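Local coordinates for vacuolar protein sorting-associated protein 29 (Entamoeba histolytica, PDB 5XCJ), which binds zinc through a metallophosphatase fold and probably serves in protein transport as the Vps29 component of retromer, at residues N79-W93 / Y102-H115. The protein carries 1 engineered substitution. Sequence-based numbering, arbitrary orientation.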
loop_
_atom_site.group_PDB
_atom_site.type_symbol
_atom_site.label_atom_id
_atom_site.label_comp_id
_atom_site.label_asym_id
_atom_site.label_seq_id
_atom_site.Cartn_x
_atom_site.Cartn_y
_atom_site.Cartn_z
ATOM N N ASN A 79 -7.052 -5.596 -16.385
ATOM C CA ASN A 79 -7.102 -7.053 -16.486
ATOM C C ASN A 79 -6.620 -7.731 -15.201
ATOM O O ASN A 79 -6.400 -8.935 -15.183
ATOM C CB ASN A 79 -6.266 -7.546 -17.666
ATOM C CG ASN A 79 -6.987 -7.407 -18.993
ATOM O OD1 ASN A 79 -8.203 -7.278 -19.042
ATOM N ND2 ASN A 79 -6.226 -7.432 -20.075
ATOM N N PHE A 80 -6.464 -6.951 -14.140
ATOM C CA PHE A 80 -5.944 -7.473 -12.885
ATOM C C PHE A 80 -6.935 -7.518 -11.725
ATOM O O PHE A 80 -7.596 -6.537 -11.432
ATOM C CB PHE A 80 -4.755 -6.625 -12.432
ATOM C CG PHE A 80 -3.568 -6.680 -13.351
ATOM C CD1 PHE A 80 -2.614 -7.662 -13.204
ATOM C CD2 PHE A 80 -3.395 -5.728 -14.336
ATOM C CE1 PHE A 80 -1.517 -7.709 -14.038
ATOM C CE2 PHE A 80 -2.301 -5.770 -15.173
ATOM C CZ PHE A 80 -1.359 -6.761 -15.023
ATOM N N LYS A 81 -7.009 -8.665 -11.058
ATOM C CA LYS A 81 -7.845 -8.800 -9.878
ATOM C C LYS A 81 -6.868 -8.474 -8.757
ATOM O O LYS A 81 -5.813 -9.090 -8.659
ATOM C CB LYS A 81 -8.381 -10.219 -9.725
ATOM C CG LYS A 81 -9.686 -10.485 -10.451
ATOM C CD LYS A 81 -10.144 -11.920 -10.262
ATOM C CE LYS A 81 -10.481 -12.204 -8.811
ATOM N NZ LYS A 81 -11.257 -13.458 -8.654
ATOM N N ILE A 82 -7.208 -7.494 -7.932
ATOM C CA ILE A 82 -6.319 -7.057 -6.867
ATOM C C ILE A 82 -6.807 -7.440 -5.478
ATOM O O ILE A 82 -7.947 -7.182 -5.113
ATOM C CB ILE A 82 -6.099 -5.528 -6.927
ATOM C CG1 ILE A 82 -5.456 -5.131 -8.258
ATOM C CG2 ILE A 82 -5.249 -5.054 -5.761
ATOM C CD1 ILE A 82 -5.349 -3.637 -8.468
ATOM N N GLY A 83 -5.908 -8.038 -4.708
ATOM C CA GLY A 83 -6.199 -8.460 -3.354
ATOM C C GLY A 83 -5.517 -7.516 -2.391
ATOM O O GLY A 83 -4.355 -7.166 -2.560
ATOM N N LEU A 84 -6.259 -7.067 -1.392
ATOM C CA LEU A 84 -5.716 -6.138 -0.417
ATOM C C LEU A 84 -5.976 -6.533 1.031
ATOM O O LEU A 84 -7.098 -6.860 1.389
ATOM C CB LEU A 84 -6.295 -4.749 -0.687
ATOM C CG LEU A 84 -6.030 -3.625 0.314
ATOM C CD1 LEU A 84 -4.634 -3.068 0.103
ATOM C CD2 LEU A 84 -7.073 -2.531 0.173
ATOM N N MET A 85 -4.920 -6.530 1.827
ATOM C CA MET A 85 -5.005 -6.792 3.256
ATOM C C MET A 85 -3.795 -6.174 3.962
ATOM O O MET A 85 -2.766 -5.938 3.337
ATOM C CB MET A 85 -5.202 -8.279 3.554
ATOM C CG MET A 85 -3.945 -9.071 3.842
ATOM S SD MET A 85 -4.385 -10.717 4.427
ATOM C CE MET A 85 -5.876 -10.371 5.339
ATOM N N HIS A 86 -3.901 -5.924 5.260
ATOM C CA HIS A 86 -2.802 -5.300 5.986
ATOM C C HIS A 86 -1.522 -6.134 5.992
ATOM O O HIS A 86 -0.432 -5.599 5.842
ATOM C CB HIS A 86 -3.204 -4.914 7.408
ATOM C CG HIS A 86 -2.131 -4.190 8.150
ATOM N ND1 HIS A 86 -1.518 -4.710 9.269
ATOM C CD2 HIS A 86 -1.547 -2.992 7.929
ATOM C CE1 HIS A 86 -0.605 -3.863 9.702
ATOM N NE2 HIS A 86 -0.604 -2.810 8.907
ATOM N N GLY A 87 -1.661 -7.449 6.101
ATOM C CA GLY A 87 -0.515 -8.334 6.103
ATOM C C GLY A 87 0.022 -8.849 7.429
ATOM O O GLY A 87 0.921 -9.675 7.441
ATOM N N HIS A 88 -0.514 -8.360 8.541
ATOM C CA HIS A 88 -0.115 -8.862 9.853
ATOM C C HIS A 88 -0.580 -10.315 10.029
ATOM O O HIS A 88 0.009 -11.074 10.785
ATOM C CB HIS A 88 -0.570 -7.966 11.011
ATOM C CG HIS A 88 -2.052 -7.887 11.186
ATOM N ND1 HIS A 88 -2.863 -7.157 10.346
ATOM C CD2 HIS A 88 -2.868 -8.420 12.125
ATOM C CE1 HIS A 88 -4.112 -7.248 10.757
ATOM N NE2 HIS A 88 -4.145 -8.018 11.827
ATOM N N GLN A 89 -1.667 -10.649 9.343
ATOM C CA GLN A 89 -2.271 -11.980 9.352
ATOM C C GLN A 89 -1.453 -13.043 8.614
ATOM O O GLN A 89 -1.653 -14.234 8.822
ATOM C CB GLN A 89 -3.694 -11.945 8.805
ATOM C CG GLN A 89 -4.514 -10.766 9.282
ATOM C CD GLN A 89 -4.363 -9.570 8.376
ATOM O OE1 GLN A 89 -3.329 -9.385 7.748
ATOM N NE2 GLN A 89 -5.400 -8.759 8.298
ATOM N N VAL A 90 -0.534 -12.608 7.764
ATOM C CA VAL A 90 0.259 -13.546 6.994
ATOM C C VAL A 90 1.400 -14.050 7.854
ATOM O O VAL A 90 2.347 -13.331 8.133
ATOM C CB VAL A 90 0.847 -12.869 5.747
ATOM C CG1 VAL A 90 1.814 -13.798 5.035
ATOM C CG2 VAL A 90 -0.261 -12.397 4.821
ATOM N N ILE A 91 1.283 -15.303 8.286
ATOM C CA ILE A 91 2.302 -15.928 9.122
ATOM C C ILE A 91 2.975 -17.116 8.410
ATOM O O ILE A 91 2.271 -17.962 7.888
ATOM C CB ILE A 91 1.767 -16.316 10.508
ATOM C CG1 ILE A 91 0.657 -17.353 10.395
ATOM C CG2 ILE A 91 1.277 -15.078 11.237
ATOM C CD1 ILE A 91 0.212 -17.904 11.727
ATOM N N PRO A 92 4.308 -17.186 8.369
ATOM C CA PRO A 92 5.228 -16.192 8.937
ATOM C C PRO A 92 5.225 -14.878 8.161
ATOM O O PRO A 92 4.930 -14.873 6.978
ATOM C CB PRO A 92 6.592 -16.879 8.829
ATOM C CG PRO A 92 6.281 -18.335 8.743
ATOM C CD PRO A 92 5.008 -18.414 7.964
ATOM N N TRP A 93 5.562 -13.786 8.849
ATOM C CA TRP A 93 5.482 -12.439 8.279
ATOM C C TRP A 93 6.376 -12.165 7.101
ATOM O O TRP A 93 7.574 -12.405 7.127
ATOM C CB TRP A 93 5.799 -11.406 9.352
ATOM C CG TRP A 93 4.720 -11.221 10.333
ATOM C CD1 TRP A 93 3.401 -11.506 10.166
ATOM C CD2 TRP A 93 4.860 -10.715 11.659
ATOM N NE1 TRP A 93 2.709 -11.205 11.303
ATOM C CE2 TRP A 93 3.582 -10.715 12.238
ATOM C CE3 TRP A 93 5.941 -10.255 12.409
ATOM C CZ2 TRP A 93 3.356 -10.271 13.535
ATOM C CZ3 TRP A 93 5.713 -9.823 13.694
ATOM C CH2 TRP A 93 4.434 -9.834 14.243
ATOM N N TYR A 102 -2.051 -16.823 0.426
ATOM C CA TYR A 102 -3.130 -15.844 0.486
ATOM C C TYR A 102 -3.567 -15.385 -0.898
ATOM O O TYR A 102 -4.752 -15.222 -1.162
ATOM C CB TYR A 102 -2.763 -14.650 1.363
ATOM C CG TYR A 102 -3.278 -14.793 2.767
ATOM C CD1 TYR A 102 -4.534 -14.326 3.116
ATOM C CD2 TYR A 102 -2.515 -15.414 3.740
ATOM C CE1 TYR A 102 -5.010 -14.462 4.404
ATOM C CE2 TYR A 102 -2.988 -15.560 5.025
ATOM C CZ TYR A 102 -4.234 -15.082 5.352
ATOM O OH TYR A 102 -4.691 -15.222 6.633
ATOM N N GLN A 103 -2.600 -15.196 -1.789
ATOM C CA GLN A 103 -2.892 -14.750 -3.145
ATOM C C GLN A 103 -3.766 -15.796 -3.824
ATOM O O GLN A 103 -4.715 -15.467 -4.522
ATOM C CB GLN A 103 -1.596 -14.557 -3.932
ATOM C CG GLN A 103 -1.791 -14.279 -5.414
ATOM C CD GLN A 103 -1.622 -15.514 -6.274
ATOM O OE1 GLN A 103 -0.786 -16.363 -5.999
ATOM N NE2 GLN A 103 -2.421 -15.615 -7.321
ATOM N N ARG A 104 -3.410 -17.057 -3.644
ATOM C CA ARG A 104 -4.184 -18.156 -4.192
ATOM C C ARG A 104 -5.566 -18.225 -3.545
ATOM O O ARG A 104 -6.547 -18.541 -4.202
ATOM C CB ARG A 104 -3.431 -19.474 -4.081
ATOM C CG ARG A 104 -2.393 -19.656 -5.171
ATOM C CD ARG A 104 -1.897 -21.083 -5.218
ATOM N NE ARG A 104 -1.515 -21.562 -3.896
ATOM C CZ ARG A 104 -0.336 -21.335 -3.335
ATOM N NH1 ARG A 104 0.577 -20.627 -3.973
ATOM N NH2 ARG A 104 -0.071 -21.815 -2.133
ATOM N N GLN A 105 -5.614 -17.946 -2.246
ATOM C CA GLN A 105 -6.863 -17.961 -1.493
ATOM C C GLN A 105 -7.828 -16.909 -2.011
ATOM O O GLN A 105 -9.008 -17.168 -2.195
ATOM C CB GLN A 105 -6.582 -17.708 -0.012
ATOM C CG GLN A 105 -5.799 -18.812 0.674
ATOM C CD GLN A 105 -6.511 -20.148 0.627
ATOM O OE1 GLN A 105 -7.731 -20.219 0.755
ATOM N NE2 GLN A 105 -5.745 -21.221 0.449
ATOM N N LEU A 106 -7.317 -15.699 -2.198
ATOM C CA LEU A 106 -8.088 -14.584 -2.735
ATOM C C LEU A 106 -8.358 -14.730 -4.232
ATOM O O LEU A 106 -9.256 -14.087 -4.761
ATOM C CB LEU A 106 -7.380 -13.254 -2.471
ATOM C CG LEU A 106 -7.178 -12.833 -1.018
ATOM C CD1 LEU A 106 -6.632 -11.415 -0.941
ATOM C CD2 LEU A 106 -8.479 -12.949 -0.248
ATOM N N ASP A 107 -7.579 -15.589 -4.886
ATOM C CA ASP A 107 -7.673 -15.792 -6.330
ATOM C C ASP A 107 -7.497 -14.489 -7.110
ATOM O O ASP A 107 -8.314 -14.140 -7.952
ATOM C CB ASP A 107 -8.973 -16.478 -6.728
ATOM C CG ASP A 107 -9.013 -16.808 -8.200
ATOM O OD1 ASP A 107 -7.933 -17.012 -8.777
ATOM O OD2 ASP A 107 -10.112 -16.849 -8.778
ATOM N N VAL A 108 -6.404 -13.793 -6.836
ATOM C CA VAL A 108 -6.129 -12.518 -7.473
ATOM C C VAL A 108 -4.764 -12.487 -8.134
ATOM O O VAL A 108 -3.860 -13.214 -7.749
ATOM C CB VAL A 108 -6.165 -11.375 -6.440
ATOM C CG1 VAL A 108 -7.553 -11.238 -5.840
ATOM C CG2 VAL A 108 -5.140 -11.625 -5.353
ATOM N N ASP A 109 -4.668 -11.709 -9.201
ATOM C CA ASP A 109 -3.421 -11.498 -9.924
ATOM C C ASP A 109 -2.393 -10.697 -9.120
ATOM O O ASP A 109 -1.193 -10.918 -9.219
ATOM C CB ASP A 109 -3.686 -10.844 -11.274
ATOM C CG ASP A 109 -4.811 -11.511 -12.023
ATOM O OD1 ASP A 109 -4.926 -12.747 -11.942
ATOM O OD2 ASP A 109 -5.580 -10.799 -12.684
ATOM N N ILE A 110 -2.892 -9.730 -8.358
ATOM C CA ILE A 110 -2.054 -8.867 -7.548
ATOM C C ILE A 110 -2.442 -8.900 -6.071
ATOM O O ILE A 110 -3.610 -8.784 -5.731
ATOM C CB ILE A 110 -2.141 -7.405 -8.032
ATOM C CG1 ILE A 110 -1.723 -7.283 -9.498
ATOM C CG2 ILE A 110 -1.290 -6.496 -7.164
ATOM C CD1 ILE A 110 -1.801 -5.871 -10.034
ATOM N N LEU A 111 -1.455 -9.072 -5.201
ATOM C CA LEU A 111 -1.716 -9.062 -3.769
ATOM C C LEU A 111 -0.968 -7.906 -3.117
ATOM O O LEU A 111 0.253 -7.829 -3.173
ATOM C CB LEU A 111 -1.315 -10.386 -3.116
ATOM C CG LEU A 111 -1.600 -10.476 -1.616
ATOM C CD1 LEU A 111 -3.092 -10.481 -1.357
ATOM C CD2 LEU A 111 -0.941 -11.701 -1.000
ATOM N N ILE A 112 -1.718 -7.023 -2.476
ATOM C CA ILE A 112 -1.148 -5.870 -1.808
ATOM C C ILE A 112 -1.255 -6.053 -0.302
ATOM O O ILE A 112 -2.327 -6.321 0.224
ATOM C CB ILE A 112 -1.860 -4.567 -2.210
ATOM C CG1 ILE A 112 -1.802 -4.372 -3.729
ATOM C CG2 ILE A 112 -1.255 -3.383 -1.485
ATOM C CD1 ILE A 112 -2.438 -3.094 -4.217
ATOM N N THR A 113 -0.116 -5.926 0.369
ATOM C CA THR A 113 -0.013 -6.058 1.817
ATOM C C THR A 113 0.973 -5.035 2.394
ATOM O O THR A 113 1.816 -4.515 1.684
ATOM C CB THR A 113 0.434 -7.477 2.236
ATOM O OG1 THR A 113 1.687 -7.798 1.620
ATOM C CG2 THR A 113 -0.601 -8.509 1.842
ATOM N N GLY A 114 0.843 -4.746 3.681
ATOM C CA GLY A 114 1.730 -3.817 4.346
ATOM C C GLY A 114 2.437 -4.546 5.466
ATOM O O GLY A 114 3.136 -5.525 5.198
ATOM N N HIS A 115 2.309 -4.022 6.681
ATOM C CA HIS A 115 2.867 -4.616 7.900
ATOM C C HIS A 115 4.380 -4.523 8.110
ATOM O O HIS A 115 4.841 -4.144 9.174
ATOM C CB HIS A 115 2.400 -6.061 8.061
ATOM C CG HIS A 115 2.787 -6.669 9.371
ATOM N ND1 HIS A 115 2.035 -6.514 10.512
ATOM C CD2 HIS A 115 3.856 -7.419 9.723
ATOM C CE1 HIS A 115 2.621 -7.146 11.513
ATOM N NE2 HIS A 115 3.724 -7.707 11.059
#
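His115 sets CG trans to its backbone N (chi1 -173°), which carries the imidazole to Trp93 and His88, while His86, with the same torsion (chi1 -176°), puts CE1 3.8 Å from His115 ND1, at the edge of the His115 ring. NE2 of His115 stands over the centre of the Trp93 indole, 3.2 Å from CE2; with the planes inclined at 52°, this is an edge-to-face contact. One face of the His115 ring receives the CA of His88, 3.6 Å from the ring centroid, a CH-pi contact. Trp93 is anchored in turn by NE1 donating a hydrogen bond to the O of His88 at 2.8 Å. His86 ND1 and His88 ND1 share a hydrogen bond of 3.0 Å.

These loops follow two neighbouring parallel strands, 80-85 and 110-112, which helix 96-106 connects in a beta-alpha-beta crossover of the metallophosphatase fold. His115 is a zinc ligand in this protein, though no metal is bound here; its backbone N and His86 NE2 both hydrogen-bond to Asp8, another zinc ligand, placing His86 beside the zinc site.

Four backbone hydrogen bonds join the strands, from Ile110 N to Lys81 O through to Met85 N to Ile112 O. Ile82, Leu84, Ile110 and Ile112 pack on one sheet face; on the other, bare Gly83 lets Leu106 CD1 come to 3.8 Å from its CA. At the loop-side end, Met85 SD approaches the Tyr102 ring obliquely, 4.3 Å from its centroid, a Met-aromatic contact. At the other end, Asp109 OD2 accepts a hydrogen bond from Lys81 N at 3.0 Å, met from above the carboxylate plane, and Lys81 NZ forms a salt bridge with Asp107 OD2.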